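Long-range contacts in D-lactate dehydrogenase (Fermentative) (Pseudomonas aeruginosa, PDB 6ABJ), which interconverts pyruvate and D-lactate with NADH or NAD+ as cofactor, presumably forming D-lactate in fermentation: residues L20-Q25 with V56-F61; H39-H44 with D329-W334; V111-Y116 with A321-T326; G164-G169 with L205-L210; I171-A176 with P195-L200. One frame throughout, in Å; residues are numbered along the deposited sequence.

Contact 1: residues L20-Q25 with V56-F61; sequences LFFSSQ and VLAQGF
Phe61 N donates a 3.0 Å hydrogen bond to Ala58 O, closing a type II turn from Ala58 to Phe61; the same oxygen lies at the edge of the Phe61 ring, in its plane. Ala58 and Phe61, at the two ends of the turn, both meet Leu20 of strand 18-21. Leu20 CB lies over one face of the Phe61 ring, 3.9 Å from the ring centroid and 17° off the normal, a CH-pi contact displaced slightly toward the rim. Beyond CB, CG is anti to the backbone N (chi1 179°), and the methyl CD2 lies against the 3-10 backbone while still close to the rim of the Phe61 ring. Leu20 CD2 stands 3.3 Å from Leu57 O and 3.4 Å from Ala58 CA, the latter tighter than usual van der Waals contact. Phe22 reaches the same place with the far end of its ring, its edge against the methyl of Ala58 (CE2 to CB 4.0 Å), while Leu57 CB approaches that ring obliquely at 4.2 Å from Phe22 CZ. Elsewhere the Phe61 ring meets His44 edge-to-face and Arg18 in a cation-pi contact. Strand 18-21 pairs with strand 63-66 just beyond the turn. The contact itself is apolar, so its fit depends on shape: one leucine fills the angle between a ring face and a 3-10 backbone, while Gly60 O and Phe61 O bond to Arg18 and Thr85.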
# COMPACT_ATOMS: atom_id res chain seq x y z
N LEU B 20 9.31 -22.96 29.00
CA LEU B 20 8.82 -23.08 27.64
C LEU B 20 7.94 -21.86 27.31
O LEU B 20 6.91 -21.64 27.96
CB LEU B 20 8.04 -24.40 27.41
CG LEU B 20 7.48 -24.60 25.99
CD1 LEU B 20 8.58 -24.65 24.93
CD2 LEU B 20 6.63 -25.88 25.96
N PHE B 21 8.34 -21.11 26.27
CA PHE B 21 7.56 -19.96 25.77
C PHE B 21 6.70 -20.36 24.56
O PHE B 21 7.24 -20.90 23.61
CB PHE B 21 8.51 -18.87 25.29
CG PHE B 21 9.35 -18.24 26.39
CD1 PHE B 21 10.44 -18.93 26.95
CD2 PHE B 21 9.07 -16.96 26.83
CE1 PHE B 21 11.22 -18.34 27.94
CE2 PHE B 21 9.85 -16.36 27.80
CZ PHE B 21 10.92 -17.06 28.38
N PHE B 22 5.38 -20.14 24.65
CA PHE B 22 4.49 -20.36 23.57
C PHE B 22 4.26 -18.98 22.91
O PHE B 22 4.57 -17.94 23.53
CB PHE B 22 3.15 -20.94 24.01
CG PHE B 22 3.20 -22.38 24.36
CD1 PHE B 22 3.00 -23.35 23.39
CD2 PHE B 22 3.49 -22.77 25.69
CE1 PHE B 22 3.06 -24.70 23.72
CE2 PHE B 22 3.57 -24.13 26.01
CZ PHE B 22 3.34 -25.10 25.02
N SER B 23 3.82 -19.01 21.66
CA SER B 23 3.55 -17.79 20.82
C SER B 23 4.78 -16.87 20.72
O SER B 23 4.68 -15.68 20.75
CB SER B 23 2.32 -17.07 21.33
OG SER B 23 1.13 -17.90 21.25
N SER B 24 5.95 -17.47 20.59
CA SER B 24 7.22 -16.73 20.67
C SER B 24 7.50 -15.93 19.41
O SER B 24 7.27 -16.43 18.31
CB SER B 24 8.37 -17.69 20.90
OG SER B 24 8.19 -18.45 22.10
N GLN B 25 7.96 -14.70 19.60
CA GLN B 25 8.35 -13.82 18.50
C GLN B 25 9.83 -13.63 18.67
O GLN B 25 10.37 -13.80 19.77
CB GLN B 25 7.67 -12.45 18.65
CG GLN B 25 6.15 -12.51 18.63
CD GLN B 25 5.67 -12.91 17.27
OE1 GLN B 25 6.39 -12.76 16.27
NE2 GLN B 25 4.49 -13.49 17.22
N VAL B 56 0.96 -30.53 24.98
CA VAL B 56 1.86 -31.66 25.10
C VAL B 56 3.33 -31.23 24.98
O VAL B 56 4.22 -31.88 25.54
CB VAL B 56 1.48 -32.78 24.09
CG1 VAL B 56 1.61 -32.30 22.64
CG2 VAL B 56 2.29 -34.05 24.37
N LEU B 57 3.60 -30.14 24.27
CA LEU B 57 4.96 -29.63 24.15
C LEU B 57 5.57 -29.18 25.50
O LEU B 57 6.80 -29.18 25.68
CB LEU B 57 4.98 -28.48 23.13
CG LEU B 57 4.67 -28.90 21.69
CD1 LEU B 57 4.50 -27.68 20.79
CD2 LEU B 57 5.76 -29.82 21.14
N ALA B 58 4.70 -28.76 26.42
CA ALA B 58 5.09 -28.32 27.76
C ALA B 58 5.26 -29.47 28.75
O ALA B 58 5.49 -29.24 29.96
CB ALA B 58 4.03 -27.39 28.30
N GLN B 59 5.15 -30.71 28.27
CA GLN B 59 5.31 -31.86 29.14
C GLN B 59 6.75 -31.88 29.69
O GLN B 59 7.73 -31.83 28.92
CB GLN B 59 5.01 -33.18 28.43
CG GLN B 59 5.21 -34.39 29.36
CD GLN B 59 4.20 -35.50 29.17
OE1 GLN B 59 3.53 -35.61 28.14
NE2 GLN B 59 4.08 -36.34 30.19
N GLY B 60 6.85 -31.93 31.01
CA GLY B 60 8.13 -31.99 31.69
C GLY B 60 8.73 -30.63 31.96
O GLY B 60 9.81 -30.55 32.52
N PHE B 61 8.08 -29.55 31.51
CA PHE B 61 8.58 -28.20 31.74
C PHE B 61 7.90 -27.64 32.96
O PHE B 61 6.64 -27.64 33.08
CB PHE B 61 8.31 -27.27 30.52
CG PHE B 61 9.24 -27.47 29.36
CD1 PHE B 61 10.41 -26.73 29.28
CD2 PHE B 61 8.96 -28.39 28.35
CE1 PHE B 61 11.29 -26.86 28.22
CE2 PHE B 61 9.82 -28.53 27.27
CZ PHE B 61 10.99 -27.76 27.21

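Contact 2: residues H39-H44 with D329-W334; sequences HGFELH and DNIAAW
Ala332 CB projects from helix 317-335 toward His39 and Phe41, 4.1 Å from His39 CE1 and 4.2 Å from Phe41 CZ. The apolar part continues at Phe41, whose edge faces this methyl, while Phe41 CE2 lies 4.0 Å from Ile331 CG2; the Phe41 and Ile331 side chains run antiparallel past one another. His39 CB sits 3.6 Å above the Phe41 ring, over its centre, so His39 covers one face of the aromatic with its CB. The polar part is the pair His39 and Asp329. Asp329 CB points away from His39, yet the carboxylate returns and places Asp329 OD1 in the imidazole plane, 3.1 Å from His39 NE2 and 3.2 Å from His39 CE1; ring and carboxylate planes are 67° apart. Within segment 39-44, Glu42 OE2 accepts a 2.6 Å hydrogen bond from His44 NE2 with its anti lone pair, in the plane of the His44 ring. Ile331 also touches Ile19, Leu87 and Ala89, so this helix lies over strands 18-21 and 87-90. A helix from near the C-terminus laid on an N-terminal parallel sheet is the layout of the catalytic domain in D-2-hydroxyacid dehydrogenases, whose chain returns to that domain after the nucleotide-binding one.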
# COMPACT_ATOMS: atom_id res chain seq x y z
N HIS B 39 20.04 -14.73 35.55
CA HIS B 39 19.29 -15.88 36.06
C HIS B 39 19.85 -17.20 35.60
O HIS B 39 19.93 -18.13 36.39
CB HIS B 39 17.80 -15.80 35.66
CG HIS B 39 17.08 -14.63 36.24
ND1 HIS B 39 16.67 -14.59 37.56
CD2 HIS B 39 16.75 -13.44 35.70
CE1 HIS B 39 16.12 -13.42 37.81
NE2 HIS B 39 16.15 -12.70 36.70
N GLY B 40 20.20 -17.34 34.33
CA GLY B 40 20.71 -18.61 33.81
C GLY B 40 19.65 -19.68 33.70
O GLY B 40 19.94 -20.88 33.82
N PHE B 41 18.40 -19.28 33.48
CA PHE B 41 17.38 -20.28 33.25
C PHE B 41 17.62 -20.93 31.87
O PHE B 41 18.34 -20.43 31.04
CB PHE B 41 15.99 -19.63 33.36
CG PHE B 41 15.68 -19.04 34.74
CD1 PHE B 41 16.19 -19.60 35.92
CD2 PHE B 41 14.83 -17.94 34.86
CE1 PHE B 41 15.87 -19.05 37.17
CE2 PHE B 41 14.48 -17.41 36.11
CZ PHE B 41 15.00 -17.97 37.27
N GLU B 42 17.00 -22.08 31.64
CA GLU B 42 17.08 -22.75 30.35
C GLU B 42 15.82 -22.33 29.62
O GLU B 42 14.72 -22.78 29.96
CB GLU B 42 17.11 -24.29 30.49
CG GLU B 42 17.28 -25.04 29.15
CD GLU B 42 17.33 -26.56 29.30
OE1 GLU B 42 17.87 -27.04 30.30
OE2 GLU B 42 16.81 -27.29 28.43
N LEU B 43 16.00 -21.52 28.58
CA LEU B 43 14.89 -20.97 27.81
C LEU B 43 14.61 -21.69 26.52
O LEU B 43 15.50 -21.81 25.69
CB LEU B 43 15.20 -19.52 27.46
CG LEU B 43 15.67 -18.65 28.63
CD1 LEU B 43 15.85 -17.22 28.13
CD2 LEU B 43 14.66 -18.66 29.79
N HIS B 44 13.36 -22.14 26.37
CA HIS B 44 12.88 -22.79 25.14
C HIS B 44 11.77 -21.94 24.51
O HIS B 44 10.75 -21.64 25.14
CB HIS B 44 12.39 -24.22 25.43
CG HIS B 44 13.51 -25.18 25.77
ND1 HIS B 44 14.06 -26.03 24.84
CD2 HIS B 44 14.19 -25.39 26.92
CE1 HIS B 44 15.02 -26.74 25.40
NE2 HIS B 44 15.13 -26.36 26.66
N ASP B 329 12.19 -12.30 37.12
CA ASP B 329 12.14 -12.06 38.56
C ASP B 329 10.92 -12.71 39.19
O ASP B 329 11.02 -13.27 40.30
CB ASP B 329 12.20 -10.58 38.92
CG ASP B 329 13.60 -9.96 38.70
OD1 ASP B 329 14.60 -10.72 38.50
OD2 ASP B 329 13.70 -8.71 38.77
N ASN B 330 9.76 -12.64 38.53
CA ASN B 330 8.55 -13.29 39.05
C ASN B 330 8.78 -14.79 39.22
O ASN B 330 8.27 -15.43 40.16
CB ASN B 330 7.31 -13.08 38.16
CG ASN B 330 6.76 -11.70 38.19
OD1 ASN B 330 7.06 -10.88 39.07
ND2 ASN B 330 5.91 -11.40 37.18
N ILE B 331 9.52 -15.35 38.28
CA ILE B 331 9.73 -16.79 38.24
C ILE B 331 10.70 -17.19 39.39
O ILE B 331 10.47 -18.22 40.06
CB ILE B 331 10.24 -17.26 36.85
CG1 ILE B 331 9.09 -17.24 35.83
CG2 ILE B 331 10.77 -18.69 36.90
CD1 ILE B 331 9.53 -17.34 34.38
N ALA B 332 11.75 -16.38 39.57
CA ALA B 332 12.76 -16.61 40.66
C ALA B 332 12.06 -16.50 42.02
O ALA B 332 12.30 -17.29 42.94
CB ALA B 332 13.90 -15.60 40.54
N ALA B 333 11.16 -15.54 42.11
CA ALA B 333 10.38 -15.31 43.32
C ALA B 333 9.44 -16.47 43.63
O ALA B 333 9.39 -16.96 44.79
CB ALA B 333 9.66 -13.98 43.26
N TRP B 334 8.72 -16.96 42.63
CA TRP B 334 7.86 -18.11 42.88
C TRP B 334 8.68 -19.26 43.43
O TRP B 334 8.29 -19.93 44.41
CB TRP B 334 7.16 -18.55 41.59
CG TRP B 334 6.61 -19.97 41.61
CD1 TRP B 334 5.40 -20.40 42.16
CD2 TRP B 334 7.24 -21.19 41.07
NE1 TRP B 334 5.25 -21.76 42.00
CE2 TRP B 334 6.31 -22.29 41.36
CE3 TRP B 334 8.43 -21.47 40.41
CZ2 TRP B 334 6.58 -23.60 40.99
CZ3 TRP B 334 8.69 -22.79 40.04
CH2 TRP B 334 7.79 -23.83 40.33

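Contact 3: residues V111-Y116 with A321-T326; sequences VHVPAY and AAIADT. With ACT (acetate ion), chain D.
Tyr116 meets Ile323 with one side of its ring and an acetate ion with its hydroxyl. From CB, CG stands anti to the carbonyl carbon (chi1 -64°). Tyr116 CD1 and CE1 lie 3.8 and 3.7 Å from Ile323 CD1, the two side chains crossing obliquely. At the tip, Tyr116 OH donates a 2.6 Å hydrogen bond to acetate OXT, which lies at the ring edge and in its plane. The same hydroxyl is hydrogen-bonded to Ala93 N, and the acetate, probably from the crystallisation liquor, also to Gly94 N. The other branch of Ile323, CG2, meets Val113 CG2 at 4.2 Å. Further along helix 317-335, Pro114 and Thr326 meet tip to tip, CD to CG2 4.0 Å. The Thr326 hydroxyl is tied back to the helix while its methyl faces Pro114: Thr326 OG1 donates to Ala322 O at 3.0 Å, from the face of the carbonyl plane opposite to that used by Thr326 N. Tyr116 stacks on Phe314, an NADH-binding residue, and lies near Ile171, another. A carboxylate held here by a tyrosine hydroxyl and a backbone N-H is consistent with the substrate side of the cleft between the catalytic and nucleotide-binding domains of a D-2-hydroxyacid dehydrogenase, probably near where the chain first crosses between them.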
# COMPACT_ATOMS: atom_id res chain seq x y z
N VAL B 111 1.43 -15.83 37.39
CA VAL B 111 2.02 -14.53 37.65
C VAL B 111 1.97 -13.66 36.36
O VAL B 111 1.83 -14.19 35.28
CB VAL B 111 3.46 -14.65 38.15
CG1 VAL B 111 3.40 -15.24 39.57
CG2 VAL B 111 4.33 -15.42 37.19
N HIS B 112 2.13 -12.37 36.52
CA HIS B 112 2.08 -11.46 35.37
C HIS B 112 2.90 -10.20 35.58
O HIS B 112 3.49 -9.98 36.64
CB HIS B 112 0.63 -11.09 35.13
CG HIS B 112 0.10 -10.01 36.02
ND1 HIS B 112 -0.89 -9.14 35.60
CD2 HIS B 112 0.32 -9.73 37.33
CE1 HIS B 112 -1.20 -8.34 36.61
NE2 HIS B 112 -0.47 -8.66 37.66
N VAL B 113 2.93 -9.36 34.54
CA VAL B 113 3.57 -8.06 34.58
C VAL B 113 2.52 -7.06 35.06
O VAL B 113 1.48 -6.91 34.41
CB VAL B 113 4.09 -7.71 33.16
CG1 VAL B 113 4.75 -6.34 33.20
CG2 VAL B 113 5.05 -8.79 32.70
N PRO B 114 2.80 -6.32 36.16
CA PRO B 114 1.76 -5.48 36.71
C PRO B 114 1.40 -4.28 35.83
O PRO B 114 0.26 -3.85 35.87
CB PRO B 114 2.33 -5.00 38.04
CG PRO B 114 3.79 -5.22 37.98
CD PRO B 114 4.08 -6.19 36.87
N ALA B 115 2.36 -3.73 35.09
CA ALA B 115 2.18 -2.48 34.30
C ALA B 115 3.27 -2.38 33.24
O ALA B 115 4.38 -2.81 33.49
CB ALA B 115 2.29 -1.27 35.20
N TYR B 116 2.96 -1.80 32.07
CA TYR B 116 3.94 -1.58 31.03
C TYR B 116 4.62 -0.25 31.24
O TYR B 116 4.08 0.63 31.90
CB TYR B 116 3.24 -1.59 29.67
CG TYR B 116 2.61 -2.93 29.31
CD1 TYR B 116 3.37 -4.08 29.27
CD2 TYR B 116 1.24 -3.05 29.05
CE1 TYR B 116 2.82 -5.30 28.94
CE2 TYR B 116 0.69 -4.29 28.77
CZ TYR B 116 1.49 -5.39 28.71
OH TYR B 116 0.96 -6.63 28.41
N ALA B 321 12.52 -5.13 27.59
CA ALA B 321 13.49 -5.51 28.63
C ALA B 321 12.85 -5.49 30.02
O ALA B 321 13.12 -6.40 30.83
CB ALA B 321 14.75 -4.63 28.58
N ALA B 322 12.03 -4.49 30.31
CA ALA B 322 11.32 -4.43 31.59
C ALA B 322 10.34 -5.61 31.81
O ALA B 322 10.23 -6.16 32.93
CB ALA B 322 10.56 -3.11 31.75
N ILE B 323 9.61 -5.96 30.76
CA ILE B 323 8.71 -7.13 30.78
C ILE B 323 9.52 -8.43 31.03
O ILE B 323 9.10 -9.32 31.80
CB ILE B 323 7.97 -7.25 29.44
CG1 ILE B 323 6.80 -6.22 29.36
CG2 ILE B 323 7.42 -8.65 29.19
CD1 ILE B 323 6.37 -5.94 27.93
N ALA B 324 10.64 -8.56 30.35
CA ALA B 324 11.47 -9.78 30.52
C ALA B 324 12.07 -9.88 31.92
O ALA B 324 11.99 -10.95 32.53
CB ALA B 324 12.56 -9.81 29.48
N ASP B 325 12.62 -8.78 32.43
CA ASP B 325 13.21 -8.69 33.77
C ASP B 325 12.14 -9.01 34.84
O ASP B 325 12.35 -9.78 35.77
CB ASP B 325 13.71 -7.26 34.05
CG ASP B 325 14.94 -6.87 33.25
OD1 ASP B 325 15.53 -7.69 32.55
OD2 ASP B 325 15.34 -5.71 33.35
N THR B 326 10.98 -8.37 34.70
CA THR B 326 9.89 -8.57 35.60
C THR B 326 9.45 -10.04 35.57
O THR B 326 9.29 -10.67 36.64
CB THR B 326 8.75 -7.59 35.32
OG1 THR B 326 9.21 -6.29 35.75
CG2 THR B 326 7.57 -7.95 36.13
C ACT D . -2.22 -7.28 27.35
O ACT D . -3.46 -7.41 27.36
OXT ACT D . -1.57 -6.97 28.37
CH3 ACT D . -1.48 -7.51 26.06

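Contact 4: residues G164-G169 with L205-L210; sequences GVIGTG and LALDAL
In the Rossmann fold of the nucleotide-binding domain, Gly164 and Ile166 on strand 162-166 pack against Leu207 and Leu210 on helix 207-213, the helix that carries the chain from edge strand 203-204 back to strand 216-219 on the other side of strand 162-166. Leu210 takes the largest share. Its CG is anti to the backbone N (chi1 -175°), and from there the isobutyl group lies over Gly164 to Ile166: Leu210 CG lies 3.9 Å from Gly164 CA, Leu210 CD1 approaches Val165 O at 3.8 Å, and Leu210 CD2 meets Ile166 CG1 at 3.8 Å. Gly164 has no CB, and Leu210 CD2 occupies the space where one would stand, which lets the helix come close, with Gly164 CA and Leu210 CA only 5.9 Å apart. Ile166 lies across the tip of Leu207 at about a right angle, CD1 to CD1 3.7 Å, and also touches Leu230, Val217 and Leu219. Ala206 is at the N-cap, and its O accepts a 2.9 Å hydrogen bond from Leu210 N. Val165 directs its side chain to the other face of the sheet. Beyond Ile166 the strand runs into Gly167 and Gly169, where Thr168 N is hydrogen-bonded to the NADH-binding Asp190. A first strand that ends in a GxGxxG-like glycine turn, with the crossover helix packed on one face, is the classical dinucleotide-binding core, here consistent with the NAD-linked family.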
# COMPACT_ATOMS: atom_id res chain seq x y z
N GLY B 164 -7.22 16.59 26.45
CA GLY B 164 -7.90 16.06 27.62
C GLY B 164 -7.43 14.66 27.93
O GLY B 164 -7.58 13.72 27.13
N VAL B 165 -6.90 14.52 29.15
CA VAL B 165 -6.37 13.28 29.64
C VAL B 165 -7.33 12.66 30.60
O VAL B 165 -7.59 13.24 31.70
CB VAL B 165 -5.06 13.55 30.34
CG1 VAL B 165 -4.41 12.23 30.75
CG2 VAL B 165 -4.16 14.38 29.46
N ILE B 166 -7.86 11.52 30.22
CA ILE B 166 -8.78 10.81 31.05
C ILE B 166 -8.01 9.70 31.77
O ILE B 166 -7.65 8.67 31.19
CB ILE B 166 -9.94 10.27 30.22
CG1 ILE B 166 -10.72 11.46 29.65
CG2 ILE B 166 -10.91 9.41 31.06
CD1 ILE B 166 -11.79 11.02 28.70
N GLY B 167 -7.75 9.95 33.06
CA GLY B 167 -6.96 9.00 33.89
C GLY B 167 -5.57 9.51 34.02
O GLY B 167 -4.80 9.56 33.05
N THR B 168 -5.22 9.93 35.23
CA THR B 168 -3.94 10.57 35.46
C THR B 168 -3.03 9.77 36.38
O THR B 168 -2.21 10.35 37.08
CB THR B 168 -4.08 12.03 35.94
OG1 THR B 168 -4.90 12.10 37.15
CG2 THR B 168 -4.73 12.87 34.84
N GLY B 169 -3.14 8.46 36.26
CA GLY B 169 -2.12 7.53 36.67
C GLY B 169 -0.80 7.74 35.99
O GLY B 169 -0.56 8.73 35.32
N LEU B 205 -11.19 18.96 35.62
CA LEU B 205 -12.56 19.33 35.43
C LEU B 205 -13.41 18.11 35.31
O LEU B 205 -12.93 17.00 35.26
CB LEU B 205 -12.77 20.30 34.26
CG LEU B 205 -12.09 20.15 32.87
CD1 LEU B 205 -11.37 18.82 32.56
CD2 LEU B 205 -12.89 20.66 31.72
N ALA B 206 -14.73 18.30 35.28
CA ALA B 206 -15.64 17.20 35.08
C ALA B 206 -15.44 16.49 33.71
O ALA B 206 -15.08 17.12 32.73
CB ALA B 206 -17.06 17.69 35.19
N LEU B 207 -15.70 15.18 33.69
CA LEU B 207 -15.51 14.37 32.49
C LEU B 207 -16.26 15.05 31.33
O LEU B 207 -15.72 15.11 30.21
CB LEU B 207 -16.02 12.96 32.70
CG LEU B 207 -16.04 11.98 31.56
CD1 LEU B 207 -14.67 11.85 30.90
CD2 LEU B 207 -16.56 10.63 31.99
N ASP B 208 -17.49 15.44 31.57
CA ASP B 208 -18.33 15.92 30.49
C ASP B 208 -17.81 17.24 29.90
O ASP B 208 -17.79 17.40 28.69
CB ASP B 208 -19.78 15.98 30.90
CG ASP B 208 -20.45 14.61 30.89
OD1 ASP B 208 -20.00 13.65 30.21
OD2 ASP B 208 -21.47 14.48 31.54
N ALA B 209 -17.22 18.06 30.75
CA ALA B 209 -16.64 19.30 30.32
C ALA B 209 -15.31 19.06 29.59
O ALA B 209 -15.06 19.68 28.55
CB ALA B 209 -16.43 20.17 31.50
N LEU B 210 -14.51 18.10 30.08
CA LEU B 210 -13.34 17.66 29.33
C LEU B 210 -13.69 17.25 27.91
O LEU B 210 -13.02 17.67 26.94
CB LEU B 210 -12.62 16.54 30.05
CG LEU B 210 -11.31 16.07 29.43
CD1 LEU B 210 -10.41 15.52 30.56
CD2 LEU B 210 -11.59 15.00 28.43

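Contact 5: residues I171-A176 with P195-L200; sequences IGETFA and PRIQAL
Glu173 OE1 forms a salt bridge with Arg196 NH1, 2.6 Å away and over one face of the guanidinium. Glu173 OE1 also lies 3.2 Å from Arg196 CZ. The carboxylate and guanidinium planes are 89° apart. Glu173 gets there with CG anti to its backbone N (chi1 177°) and the chain extended beyond, while Arg196 bends at chi2 and chi3, and its CD lies 3.8 Å from Glu173 OE2. That second oxygen has a salt bridge with Arg177 NH2, so the carboxylate is paired with two arginines, which would tend to keep it ionised. Beneath the charges, Ala176 CB touches two branches from the other helix, Ile197 CD1 at 4.0 Å and Leu200 CD1 at 4.1 Å. Ile197 CD1 also rests against Glu173 CA, again at 4.0 Å. The helical segments 171-176 and 195-199 run nearly parallel, 6° apart, their axes 10.2 Å at closest approach, as expected of successive helices on the same face of a Rossmann sheet. Helix 170-181 is the one that follows the glycine turn and contains Gly172 and the NADH-binding Gln170 and Ile171. Further out, Ala176 leans on Leu186 and Ile197 on Ala188, both of strand 185-189 below. Asn194 OD1 accepts a hydrogen bond from Ile197 N at the start of the shorter helix.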
# COMPACT_ATOMS: atom_id res chain seq x y z
N ILE B 171 0.80 6.48 33.34
CA ILE B 171 0.90 6.63 31.88
C ILE B 171 0.25 7.97 31.50
O ILE B 171 0.83 8.77 30.75
CB ILE B 171 0.29 5.44 31.13
CG1 ILE B 171 1.00 4.14 31.47
CG2 ILE B 171 0.45 5.68 29.62
CD1 ILE B 171 0.35 2.88 30.95
N GLY B 172 -0.93 8.24 32.05
CA GLY B 172 -1.64 9.49 31.76
C GLY B 172 -0.81 10.70 32.11
O GLY B 172 -0.77 11.70 31.38
N GLU B 173 -0.13 10.63 33.26
CA GLU B 173 0.73 11.73 33.68
C GLU B 173 1.91 11.91 32.74
O GLU B 173 2.30 13.04 32.40
CB GLU B 173 1.23 11.49 35.14
CG GLU B 173 2.20 12.57 35.58
CD GLU B 173 2.93 12.27 36.94
OE1 GLU B 173 2.36 11.52 37.76
OE2 GLU B 173 4.02 12.82 37.13
N THR B 174 2.51 10.82 32.35
CA THR B 174 3.64 10.84 31.44
C THR B 174 3.21 11.45 30.10
O THR B 174 3.91 12.30 29.52
CB THR B 174 4.19 9.42 31.22
OG1 THR B 174 4.45 8.80 32.50
CG2 THR B 174 5.47 9.44 30.37
N PHE B 175 2.07 10.97 29.60
CA PHE B 175 1.46 11.55 28.38
C PHE B 175 1.22 13.05 28.56
O PHE B 175 1.51 13.91 27.68
CB PHE B 175 0.17 10.79 28.11
CG PHE B 175 -0.65 11.37 26.98
CD1 PHE B 175 -0.27 11.13 25.68
CD2 PHE B 175 -1.72 12.23 27.22
CE1 PHE B 175 -1.01 11.67 24.60
CE2 PHE B 175 -2.45 12.80 26.15
CZ PHE B 175 -2.10 12.49 24.85
N ALA B 176 0.63 13.41 29.69
CA ALA B 176 0.34 14.84 29.93
C ALA B 176 1.60 15.69 29.86
O ALA B 176 1.59 16.79 29.26
CB ALA B 176 -0.40 15.03 31.24
N PRO B 195 -1.35 16.48 42.27
CA PRO B 195 -0.75 17.81 42.10
C PRO B 195 0.30 17.85 41.05
O PRO B 195 0.68 18.93 40.60
CB PRO B 195 -0.09 18.08 43.48
CG PRO B 195 0.18 16.72 44.02
CD PRO B 195 -1.00 15.88 43.58
N ARG B 196 0.75 16.70 40.60
CA ARG B 196 1.75 16.72 39.57
C ARG B 196 1.19 17.24 38.25
O ARG B 196 1.83 18.01 37.54
CB ARG B 196 2.36 15.33 39.39
CG ARG B 196 3.56 15.07 40.29
CD ARG B 196 3.58 13.64 40.83
NE ARG B 196 2.24 13.15 41.12
CZ ARG B 196 1.83 11.91 40.85
NH1 ARG B 196 2.65 11.05 40.27
NH2 ARG B 196 0.59 11.54 41.16
N ILE B 197 -0.03 16.81 37.95
CA ILE B 197 -0.77 17.26 36.73
C ILE B 197 -0.93 18.75 36.79
O ILE B 197 -0.64 19.47 35.84
CB ILE B 197 -2.15 16.61 36.68
CG1 ILE B 197 -2.01 15.09 36.42
CG2 ILE B 197 -3.03 17.29 35.64
CD1 ILE B 197 -1.63 14.73 34.99
N GLN B 198 -1.31 19.23 37.99
CA GLN B 198 -1.37 20.66 38.26
C GLN B 198 -0.08 21.41 38.04
O GLN B 198 -0.11 22.46 37.41
CB GLN B 198 -1.90 20.87 39.67
CG GLN B 198 -3.36 20.47 39.69
CD GLN B 198 -3.96 20.44 41.09
OE1 GLN B 198 -3.44 19.81 42.01
NE2 GLN B 198 -5.10 21.09 41.25
N ALA B 199 1.04 20.87 38.52
CA ALA B 199 2.36 21.50 38.30
C ALA B 199 2.74 21.60 36.83
O ALA B 199 3.46 22.52 36.44
CB ALA B 199 3.45 20.76 39.04
N LEU B 200 2.28 20.65 36.01
CA LEU B 200 2.47 20.75 34.53
C LEU B 200 1.68 21.86 33.90
O LEU B 200 1.89 22.14 32.75
CB LEU B 200 2.03 19.47 33.79
CG LEU B 200 2.85 18.28 34.23
CD1 LEU B 200 2.27 16.97 33.74
CD2 LEU B 200 4.28 18.50 33.77

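Overall arrangement
Contacts 1, 2 and 3 belong to the catalytic domain, contacts 4 and 5 to the nucleotide-binding part; the centres of contacts 1 and 4 are about 43 Å apart. Contacts 1 and 2 meet through neighbouring strands 18-21 and 42-45, while contacts 2 and 3 share helix 317-335. Contacts 4 and 5 touch where Thr168, within the glycine turn, packs on Ile197. Contacts 1 and 4 are buried and apolar across their segments; contact 5, also buried, adds a salt bridge at its margin. Contact 2 is the surface one, mixing rings with polar groups, and contact 3, partly buried, lies beside NADH-binding Phe314 and approaches contact 5 to about 4 Å between nearest atoms.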